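Local coordinates for periplasmic sugar-binding domain protein (Pseudomonas fluorescens Pf-5, PDB 3H75) that probably binds a carbohydrate in the periplasm, at residues H144-A150 / Q176-L182; M129-L133 / L236-V240; D122-Y127 / R163-R169. The contacts are given in a common frame with arbitrary orientation. Residue numbers count along the deposited sequence, not the author numbering.

Contact 1: H144-A150 / Q176-L182. With SO4 (sulfate ion), chain C.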
loop_
_atom_site.group_PDB
_atom_site.type_symbol
_atom_site.label_atom_id
_atom_site.label_comp_id
_atom_site.label_asym_id
_atom_site.label_seq_id
_atom_site.Cartn_x
_atom_site.Cartn_y
_atom_site.Cartn_z
ATOM N N HIS A 144 -6.306 -34.517 1.440
ATOM C CA HIS A 144 -6.038 -33.664 0.290
ATOM C C HIS A 144 -5.398 -32.366 0.741
ATOM O O HIS A 144 -5.823 -31.761 1.726
ATOM C CB HIS A 144 -7.334 -33.331 -0.447
ATOM C CG HIS A 144 -8.179 -34.526 -0.753
ATOM N ND1 HIS A 144 -8.481 -35.483 0.192
ATOM C CD2 HIS A 144 -8.824 -34.897 -1.884
ATOM C CE1 HIS A 144 -9.277 -36.389 -0.342
ATOM N NE2 HIS A 144 -9.501 -36.058 -1.601
ATOM N N GLY A 145 -4.370 -31.941 0.022
ATOM C CA GLY A 145 -3.729 -30.693 0.370
ATOM C C GLY A 145 -4.413 -29.593 -0.413
ATOM O O GLY A 145 -5.221 -29.865 -1.298
ATOM N N ILE A 146 -4.113 -28.349 -0.069
ATOM C CA ILE A 146 -4.669 -27.199 -0.766
ATOM C C ILE A 146 -3.446 -26.512 -1.353
ATOM O O ILE A 146 -2.713 -25.826 -0.642
ATOM C CB ILE A 146 -5.383 -26.231 0.206
ATOM C CG1 ILE A 146 -6.615 -26.911 0.808
ATOM C CG2 ILE A 146 -5.791 -24.955 -0.530
ATOM C CD1 ILE A 146 -7.322 -26.073 1.875
ATOM N N GLU A 147 -3.218 -26.696 -2.650
ATOM C CA GLU A 147 -2.048 -26.109 -3.280
ATOM C C GLU A 147 -2.206 -24.628 -3.564
ATOM O O GLU A 147 -3.239 -24.170 -4.055
ATOM C CB GLU A 147 -1.675 -26.909 -4.528
ATOM C CG GLU A 147 -1.342 -28.352 -4.137
ATOM C CD GLU A 147 -0.502 -29.096 -5.152
ATOM O OE1 GLU A 147 -0.086 -28.491 -6.160
ATOM O OE2 GLU A 147 -0.252 -30.302 -4.926
ATOM N N LEU A 148 -1.148 -23.895 -3.235
ATOM C CA LEU A 148 -1.098 -22.444 -3.346
ATOM C C LEU A 148 0.103 -21.905 -4.111
ATOM O O LEU A 148 1.203 -22.450 -4.025
ATOM C CB LEU A 148 -1.055 -21.863 -1.930
ATOM C CG LEU A 148 -0.642 -20.401 -1.734
ATOM C CD1 LEU A 148 -1.817 -19.485 -2.023
ATOM C CD2 LEU A 148 -0.168 -20.215 -0.293
ATOM N N LEU A 149 -0.123 -20.826 -4.857
ATOM C CA LEU A 149 0.943 -20.140 -5.575
ATOM C C LEU A 149 0.936 -18.739 -4.981
ATOM O O LEU A 149 -0.131 -18.204 -4.668
ATOM C CB LEU A 149 0.657 -20.048 -7.080
ATOM C CG LEU A 149 0.740 -21.355 -7.873
ATOM C CD1 LEU A 149 0.360 -21.096 -9.332
ATOM C CD2 LEU A 149 2.156 -21.924 -7.793
ATOM N N ALA A 150 2.111 -18.150 -4.806
ATOM C CA ALA A 150 2.189 -16.800 -4.262
ATOM C C ALA A 150 3.035 -15.895 -5.144
ATOM O O ALA A 150 4.113 -16.276 -5.597
ATOM C CB ALA A 150 2.756 -16.827 -2.849
ATOM N N GLN A 176 -2.293 -27.756 6.008
ATOM C CA GLN A 176 -2.946 -28.390 4.861
ATOM C C GLN A 176 -2.666 -27.600 3.582
ATOM O O GLN A 176 -2.745 -28.140 2.477
ATOM C CB GLN A 176 -4.457 -28.498 5.087
ATOM C CG GLN A 176 -5.205 -29.045 3.878
ATOM C CD GLN A 176 -6.673 -29.305 4.151
ATOM O OE1 GLN A 176 -7.379 -28.456 4.703
ATOM N NE2 GLN A 176 -7.144 -30.484 3.755
ATOM N N VAL A 177 -2.341 -26.320 3.736
ATOM C CA VAL A 177 -2.030 -25.477 2.585
ATOM C C VAL A 177 -0.580 -25.719 2.187
ATOM O O VAL A 177 0.331 -25.628 3.013
ATOM C CB VAL A 177 -2.225 -23.974 2.908
ATOM C CG1 VAL A 177 -1.851 -23.130 1.691
ATOM C CG2 VAL A 177 -3.674 -23.710 3.305
ATOM N N HIS A 178 -0.366 -26.040 0.916
ATOM C CA HIS A 178 0.978 -26.306 0.429
ATOM C C HIS A 178 1.429 -25.263 -0.576
ATOM O O HIS A 178 0.974 -25.257 -1.719
ATOM C CB HIS A 178 1.021 -27.696 -0.204
ATOM C CG HIS A 178 0.615 -28.790 0.734
ATOM N ND1 HIS A 178 0.173 -30.021 0.295
ATOM C CD2 HIS A 178 0.578 -28.837 2.086
ATOM C CE1 HIS A 178 -0.121 -30.776 1.339
ATOM N NE2 HIS A 178 0.116 -30.082 2.437
ATOM N N LEU A 179 2.306 -24.366 -0.138
ATOM C CA LEU A 179 2.837 -23.332 -1.014
ATOM C C LEU A 179 3.792 -24.021 -1.973
ATOM O O LEU A 179 4.891 -24.426 -1.581
ATOM C CB LEU A 179 3.586 -22.277 -0.194
ATOM C CG LEU A 179 4.361 -21.217 -0.977
ATOM C CD1 LEU A 179 3.415 -20.374 -1.804
ATOM C CD2 LEU A 179 5.128 -20.346 0.001
ATOM N N ARG A 180 3.379 -24.169 -3.225
ATOM C CA ARG A 180 4.229 -24.839 -4.199
ATOM C C ARG A 180 5.365 -23.945 -4.665
ATOM O O ARG A 180 6.467 -24.420 -4.950
ATOM C CB ARG A 180 3.404 -25.310 -5.401
ATOM C CG ARG A 180 2.276 -26.283 -5.055
ATOM C CD ARG A 180 2.744 -27.393 -4.112
ATOM N NE ARG A 180 3.916 -28.109 -4.605
ATOM C CZ ARG A 180 3.889 -29.082 -5.513
ATOM N NH1 ARG A 180 2.742 -29.473 -6.049
ATOM N NH2 ARG A 180 5.017 -29.676 -5.872
ATOM N N GLN A 181 5.098 -22.647 -4.733
ATOM C CA GLN A 181 6.108 -21.700 -5.170
ATOM C C GLN A 181 5.694 -20.266 -4.904
ATOM O O GLN A 181 4.530 -19.902 -5.068
ATOM C CB GLN A 181 6.353 -21.856 -6.672
ATOM C CG GLN A 181 7.621 -21.203 -7.165
ATOM C CD GLN A 181 8.613 -22.225 -7.670
ATOM O OE1 GLN A 181 8.394 -22.859 -8.702
ATOM N NE2 GLN A 181 9.705 -22.405 -6.937
ATOM N N LEU A 182 6.658 -19.461 -4.476
ATOM C CA LEU A 182 6.435 -18.043 -4.262
ATOM C C LEU A 182 7.434 -17.381 -5.194
ATOM O O LEU A 182 8.631 -17.654 -5.118
ATOM C CB LEU A 182 6.710 -17.634 -2.811
ATOM C CG LEU A 182 6.587 -16.127 -2.521
ATOM C CD1 LEU A 182 6.205 -15.899 -1.066
ATOM C CD2 LEU A 182 7.902 -15.424 -2.842
HETATM S S SO4 C . 4.363 -32.410 -7.874
HETATM O O1 SO4 C . 3.429 -32.535 -6.736
HETATM O O2 SO4 C . 3.806 -31.437 -8.837
HETATM O O3 SO4 C . 5.680 -31.947 -7.393
HETATM O O4 SO4 C . 4.516 -33.727 -8.524
HETATM O O HOH W 1 1.229 -30.483 -2.518
#
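Two neighbouring parallel strands meet here at the edge of the second domain's sheet, 177-184 being the outermost strand and 146-152 the next one in. Their backbones knit in the alternating parallel pattern: Ile146 N donates to Gln176 O (2.9 Å), His178 N to Ile146 O (2.8 Å), Leu148 N to His178 O (2.9 Å) and Arg180 N to Leu148 O (2.9 Å). The pairing then slips by one residue. Ala150 N bonds to Gln181 O (3.0 Å), so that Ala150 pairs with Leu182, although two residues earlier Leu148 pairs with Leu179. The extra residue in the edge strand makes a beta bulge. Arg180 takes helical backbone angles (phi/psi -76/-33°), its CB turns toward the other strand, and Gln181 N is left without a partner. Helix 158-173 connects the two strands, making a beta-alpha-beta crossover of the kind repeated throughout the periplasmic binding protein fold. That helix, together with helix 122-137, covers the apolar face, where Leu148 CD2 lies 3.9 Å from both Val177 CG1 and Leu179 CD1, and Ala150 CB lies 3.8 Å from Leu179 CD1. On the other face, which also carries Leu149, Glu147 and His178 form a polar group with Arg180. Glu147 OE1 forms a salt bridge with Arg180 NH1 (3.0 Å), while water 1 links Glu147 OE2 (2.8 Å) to His178 ND1 (3.0 Å). Arg180 NH2 also donates to sulfate O3 (2.8 Å); this ion, probably from the crystallisation liquor, is shared with Arg202.

Contact 2: M129-L133 / L236-V240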
loop_
_atom_site.group_PDB
_atom_site.type_symbol
_atom_site.label_atom_id
_atom_site.label_comp_id
_atom_site.label_asym_id
_atom_site.label_seq_id
_atom_site.Cartn_x
_atom_site.Cartn_y
_atom_site.Cartn_z
HETATM N N MSE A 129 -5.270 -12.003 3.711
HETATM C CA MSE A 129 -5.561 -12.501 2.372
HETATM C C MSE A 129 -5.623 -14.015 2.325
HETATM O O MSE A 129 -6.538 -14.573 1.724
HETATM C CB MSE A 129 -4.542 -12.007 1.348
HETATM C CG MSE A 129 -4.758 -10.558 0.923
HETATM SE SE MSE A 129 -3.748 -10.103 -0.672
HETATM C CE MSE A 129 -1.963 -10.052 0.114
ATOM N N LEU A 130 -4.670 -14.694 2.953
ATOM C CA LEU A 130 -4.708 -16.149 2.921
ATOM C C LEU A 130 -5.883 -16.671 3.739
ATOM O O LEU A 130 -6.568 -17.590 3.300
ATOM C CB LEU A 130 -3.402 -16.765 3.435
ATOM C CG LEU A 130 -3.352 -18.283 3.194
ATOM C CD1 LEU A 130 -3.454 -18.565 1.703
ATOM C CD2 LEU A 130 -2.076 -18.864 3.755
ATOM N N LYS A 131 -6.119 -16.091 4.916
ATOM C CA LYS A 131 -7.238 -16.545 5.746
ATOM C C LYS A 131 -8.562 -16.394 4.999
ATOM O O LYS A 131 -9.414 -17.285 5.052
ATOM C CB LYS A 131 -7.290 -15.769 7.067
ATOM C CG LYS A 131 -6.203 -16.171 8.046
ATOM C CD LYS A 131 -6.417 -15.546 9.417
ATOM C CE LYS A 131 -7.648 -16.090 10.121
ATOM N NZ LYS A 131 -7.510 -17.520 10.510
ATOM N N GLU A 132 -8.726 -15.276 4.297
ATOM C CA GLU A 132 -9.943 -15.021 3.532
ATOM C C GLU A 132 -10.086 -15.997 2.369
ATOM O O GLU A 132 -11.178 -16.509 2.107
ATOM C CB GLU A 132 -9.943 -13.586 3.002
ATOM C CG GLU A 132 -10.316 -12.544 4.037
ATOM C CD GLU A 132 -11.781 -12.623 4.411
ATOM O OE1 GLU A 132 -12.630 -12.331 3.541
ATOM O OE2 GLU A 132 -12.083 -12.987 5.566
ATOM N N LEU A 133 -8.986 -16.245 1.663
ATOM C CA LEU A 133 -9.016 -17.174 0.537
ATOM C C LEU A 133 -9.414 -18.561 1.030
ATOM O O LEU A 133 -10.238 -19.238 0.411
ATOM C CB LEU A 133 -7.648 -17.235 -0.146
ATOM C CG LEU A 133 -7.239 -16.051 -1.025
ATOM C CD1 LEU A 133 -5.790 -16.244 -1.464
ATOM C CD2 LEU A 133 -8.162 -15.948 -2.243
ATOM N N LEU A 236 -9.128 -19.449 -6.682
ATOM C CA LEU A 236 -9.366 -18.191 -5.984
ATOM C C LEU A 236 -8.133 -17.308 -5.855
ATOM O O LEU A 236 -7.062 -17.771 -5.462
ATOM C CB LEU A 236 -9.956 -18.476 -4.603
ATOM C CG LEU A 236 -11.149 -19.442 -4.596
ATOM C CD1 LEU A 236 -11.780 -19.436 -3.211
ATOM C CD2 LEU A 236 -12.186 -19.034 -5.647
ATOM N N PHE A 237 -8.319 -16.026 -6.165
ATOM C CA PHE A 237 -7.259 -15.020 -6.151
ATOM C C PHE A 237 -7.469 -13.903 -5.137
ATOM O O PHE A 237 -8.599 -13.469 -4.895
ATOM C CB PHE A 237 -7.175 -14.343 -7.522
ATOM C CG PHE A 237 -6.776 -15.255 -8.632
ATOM C CD1 PHE A 237 -5.473 -15.238 -9.114
ATOM C CD2 PHE A 237 -7.700 -16.123 -9.210
ATOM C CE1 PHE A 237 -5.088 -16.065 -10.161
ATOM C CE2 PHE A 237 -7.325 -16.960 -10.261
ATOM C CZ PHE A 237 -6.017 -16.930 -10.736
ATOM N N SER A 238 -6.364 -13.425 -4.570
ATOM C CA SER A 238 -6.391 -12.299 -3.642
ATOM C C SER A 238 -5.452 -11.220 -4.185
ATOM O O SER A 238 -4.524 -11.509 -4.954
ATOM C CB SER A 238 -5.922 -12.715 -2.243
ATOM O OG SER A 238 -4.529 -12.997 -2.220
ATOM N N GLY A 239 -5.695 -9.979 -3.780
ATOM C CA GLY A 239 -4.852 -8.878 -4.211
ATOM C C GLY A 239 -4.911 -7.707 -3.249
ATOM O O GLY A 239 -5.739 -7.685 -2.333
ATOM N N VAL A 240 -4.018 -6.739 -3.456
ATOM C CA VAL A 240 -3.949 -5.523 -2.642
ATOM C C VAL A 240 -3.973 -4.313 -3.578
ATOM O O VAL A 240 -3.358 -4.350 -4.637
ATOM C CB VAL A 240 -2.641 -5.464 -1.825
ATOM C CG1 VAL A 240 -2.628 -4.214 -0.958
ATOM C CG2 VAL A 240 -2.506 -6.698 -0.955
#
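Two side chains one helical turn apart, Met129 and Leu133, make this helix-on-strand contact. Met129, present as selenomethionine, and Leu133 both direct CA-to-CB toward strand 236-240, and Leu133 N bonds to Met129 O (3.0 Å) within the turn that separates them. Met129 adopts the mtm conformation: the first two torsions carry SE obliquely down to the strand, and the last swings the methyl group so that CE meets Val240 CG2 at 3.6 Å. Its SE atom comes within 3.4 Å of Ser238 OG and 3.5 Å of Gly239 O. Leu133, an mt rotamer, reaches down with CD2, which lies 3.9 Å from Leu236 CB and 3.6 Å from Phe237 C, while CD1 sits 3.6 Å from Ser238 OG. Ser238, in the p rotamer, therefore stands between the two helical residues; its hydroxyl makes a weak hydrogen bond with Ser211 N in the same domain. Phe237 alternates to the far face of the strand. No hydrogen bond crosses the interface. The segment axes approach to 8.7 Å at 152° between their N-to-C directions, so helix and strand run roughly antiparallel, the arrangement characteristic of a layered alpha/beta domain in which helices cover a mainly parallel sheet, as in the periplasmic binding proteins.

Contact 3: D122-Y127 / R163-R169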
loop_
_atom_site.group_PDB
_atom_site.type_symbol
_atom_site.label_atom_id
_atom_site.label_comp_id
_atom_site.label_asym_id
_atom_site.label_seq_id
_atom_site.Cartn_x
_atom_site.Cartn_y
_atom_site.Cartn_z
ATOM N N ASP A 122 0.578 -3.594 6.602
ATOM C CA ASP A 122 0.869 -4.529 5.516
ATOM C C ASP A 122 0.888 -5.993 5.955
ATOM O O ASP A 122 0.396 -6.866 5.240
ATOM C CB ASP A 122 2.216 -4.193 4.856
ATOM C CG ASP A 122 2.130 -3.016 3.890
ATOM O OD1 ASP A 122 1.306 -3.066 2.958
ATOM O OD2 ASP A 122 2.899 -2.047 4.056
ATOM N N GLU A 123 1.469 -6.279 7.116
ATOM C CA GLU A 123 1.529 -7.662 7.581
ATOM C C GLU A 123 0.122 -8.232 7.748
ATOM O O GLU A 123 -0.151 -9.359 7.328
ATOM C CB GLU A 123 2.292 -7.755 8.904
ATOM C CG GLU A 123 2.676 -9.176 9.290
ATOM C CD GLU A 123 3.492 -9.232 10.569
ATOM O OE1 GLU A 123 4.397 -8.386 10.728
ATOM O OE2 GLU A 123 3.236 -10.122 11.407
ATOM N N GLU A 124 -0.773 -7.455 8.351
ATOM C CA GLU A 124 -2.145 -7.908 8.547
ATOM C C GLU A 124 -2.790 -8.207 7.196
ATOM O O GLU A 124 -3.506 -9.195 7.049
ATOM C CB GLU A 124 -2.967 -6.845 9.283
ATOM C CG GLU A 124 -4.444 -7.208 9.447
ATOM C CD GLU A 124 -4.684 -8.342 10.432
ATOM O OE1 GLU A 124 -3.733 -9.087 10.756
ATOM O OE2 GLU A 124 -5.839 -8.495 10.880
ATOM N N ALA A 125 -2.528 -7.362 6.206
ATOM C CA ALA A 125 -3.103 -7.566 4.877
ATOM C C ALA A 125 -2.654 -8.895 4.266
ATOM O O ALA A 125 -3.464 -9.631 3.685
ATOM C CB ALA A 125 -2.727 -6.412 3.961
ATOM N N GLY A 126 -1.367 -9.205 4.397
ATOM C CA GLY A 126 -0.842 -10.446 3.849
ATOM C C GLY A 126 -1.431 -11.652 4.552
ATOM O O GLY A 126 -1.752 -12.668 3.938
ATOM N N TYR A 127 -1.565 -11.537 5.866
ATOM C CA TYR A 127 -2.127 -12.604 6.686
ATOM C C TYR A 127 -3.604 -12.809 6.339
ATOM O O TYR A 127 -4.042 -13.922 6.041
ATOM C CB TYR A 127 -1.988 -12.216 8.158
ATOM C CG TYR A 127 -2.603 -13.180 9.144
ATOM C CD1 TYR A 127 -2.034 -14.431 9.375
ATOM C CD2 TYR A 127 -3.732 -12.821 9.881
ATOM C CE1 TYR A 127 -2.571 -15.300 10.319
ATOM C CE2 TYR A 127 -4.277 -13.685 10.830
ATOM C CZ TYR A 127 -3.689 -14.921 11.043
ATOM O OH TYR A 127 -4.230 -15.786 11.969
ATOM N N ARG A 163 4.082 -8.115 3.809
ATOM C CA ARG A 163 2.940 -8.890 3.351
ATOM C C ARG A 163 3.299 -10.372 3.332
ATOM O O ARG A 163 2.475 -11.216 3.689
ATOM C CB ARG A 163 2.472 -8.392 1.980
ATOM C CG ARG A 163 1.879 -6.996 2.088
ATOM C CD ARG A 163 1.541 -6.373 0.746
ATOM N NE ARG A 163 1.346 -4.938 0.916
ATOM C CZ ARG A 163 1.189 -4.066 -0.076
ATOM N NH1 ARG A 163 1.186 -4.468 -1.342
ATOM N NH2 ARG A 163 1.086 -2.772 0.205
ATOM N N GLU A 164 4.533 -10.692 2.952
ATOM C CA GLU A 164 4.961 -12.085 2.932
ATOM C C GLU A 164 5.019 -12.634 4.353
ATOM O O GLU A 164 4.686 -13.797 4.586
ATOM C CB GLU A 164 6.340 -12.243 2.290
ATOM C CG GLU A 164 6.723 -13.712 2.109
ATOM C CD GLU A 164 8.089 -13.911 1.485
ATOM O OE1 GLU A 164 8.491 -13.065 0.655
ATOM O OE2 GLU A 164 8.749 -14.926 1.810
ATOM N N ARG A 165 5.449 -11.808 5.304
ATOM C CA ARG A 165 5.516 -12.264 6.687
ATOM C C ARG A 165 4.117 -12.678 7.137
ATOM O O ARG A 165 3.951 -13.698 7.804
ATOM C CB ARG A 165 6.060 -11.155 7.601
ATOM C CG ARG A 165 5.915 -11.443 9.094
ATOM C CD ARG A 165 6.635 -12.719 9.518
ATOM N NE ARG A 165 6.376 -13.036 10.922
ATOM C CZ ARG A 165 6.748 -14.165 11.518
ATOM N NH1 ARG A 165 7.400 -15.096 10.832
ATOM N NH2 ARG A 165 6.465 -14.364 12.803
ATOM N N GLY A 166 3.114 -11.887 6.758
ATOM C CA GLY A 166 1.738 -12.201 7.115
ATOM C C GLY A 166 1.326 -13.516 6.488
ATOM O O GLY A 166 0.682 -14.348 7.129
ATOM N N LEU A 167 1.694 -13.701 5.222
ATOM C CA LEU A 167 1.390 -14.940 4.513
ATOM C C LEU A 167 2.019 -16.126 5.243
ATOM O O LEU A 167 1.365 -17.148 5.460
ATOM C CB LEU A 167 1.936 -14.881 3.081
ATOM C CG LEU A 167 1.989 -16.198 2.303
ATOM C CD1 LEU A 167 0.571 -16.699 2.047
ATOM C CD2 LEU A 167 2.738 -15.988 0.975
ATOM N N ARG A 168 3.290 -15.986 5.616
ATOM C CA ARG A 168 4.003 -17.055 6.313
ATOM C C ARG A 168 3.328 -17.403 7.634
ATOM O O ARG A 168 3.284 -18.567 8.022
ATOM C CB ARG A 168 5.456 -16.653 6.572
ATOM C CG ARG A 168 6.279 -16.417 5.305
ATOM C CD ARG A 168 6.557 -17.707 4.542
ATOM N NE ARG A 168 7.315 -17.452 3.317
ATOM C CZ ARG A 168 7.687 -18.394 2.454
ATOM N NH1 ARG A 168 7.377 -19.661 2.681
ATOM N NH2 ARG A 168 8.347 -18.066 1.348
ATOM N N ARG A 169 2.808 -16.398 8.333
ATOM C CA ARG A 169 2.133 -16.656 9.598
ATOM C C ARG A 169 0.874 -17.484 9.361
ATOM O O ARG A 169 0.588 -18.422 10.107
ATOM C CB ARG A 169 1.787 -15.342 10.294
ATOM C CG ARG A 169 2.952 -14.723 11.048
ATOM C CD ARG A 169 2.539 -13.383 11.626
ATOM N NE ARG A 169 1.211 -13.465 12.227
ATOM C CZ ARG A 169 0.287 -12.515 12.120
ATOM N NH1 ARG A 169 0.547 -11.408 11.437
ATOM N NH2 ARG A 169 -0.904 -12.681 12.680
HETATM O O HOH W 2 5.194 -11.057 13.025
HETATM O O HOH W 3 -1.852 -15.114 14.121
#
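Two salt bridges join adjacent acids at the start of helix 122-137 to Arg163 and Arg169. Asp122 OD1 accepts from Arg163 NE and from Arg163 NH2, each at 2.8 Å, and Glu123 OE2 accepts from Arg169 NH1 at 3.0 Å. The helices are 122-137 and 158-173, which lie side by side over the same face of the second domain's sheet in the periplasmic binding protein fold. Arg163 has further partners: its NH1 bonds to Ala212 O and to a glycerol, probably from the crystallisation liquor, that may mark a pocket. The guanidinium of Arg169 lies flat on Tyr127, planes at 16°, in a cation-pi stack with Arg169 CZ 4.3 Å from the ring centroid; Tyr127 OH itself bonds to Glu173. Water 2 accepts from Arg165 NE (3.1 Å) and donates to Glu123 OE2 (2.7 Å), relaying between two charges whose atoms Glu123 OE2 and Arg165 NE stand 4.3 Å apart, beyond a direct salt bridge. Between these polar groups the backbones themselves touch. The segment axes close to 6.3 Å at a crossing angle of -43°, a separation made possible by two glycines. A CB on Gly126 would fall 2.0 Å from Arg163 O, and one on Gly166 would fall 2.1 Å from Glu123 O. With hydrogens in those places, CA-H...O contacts form: Gly126 CA reaches Arg163 O at 3.4 Å and Gly166 CA reaches Glu123 O at 3.4 Å. A third CA-H...O contact runs from Tyr127 CA to Gly166 O at 3.3 Å.

How the contacts relate
The three contacts belong to one alpha/beta domain: strand to strand, helix to sheet and helix to helix. Contact 1 pairs the edge strand with its neighbour, contact 2 lays helix 122-137 on an inner strand, and contact 3 joins that helix to the one that crosses over between the strands of contact 1. Centres of contacts 2 and 3 are about 11 Å apart, those of 1 and 2 about 13 Å, those of 1 and 3 about 16 Å. Leu130 bridges them, with CD1 4.2 Å from Leu148 CD1 and CD2 3.8 Å from Leu167 CD1. Val240 CG1 packs 3.8 Å from Arg163 NH1, and the side chains of Val240 and Arg163 come to about 4 and 3 Å, nearest atoms, from bound glycerol, which is probably from the crystallisation liquor but may mark a pocket.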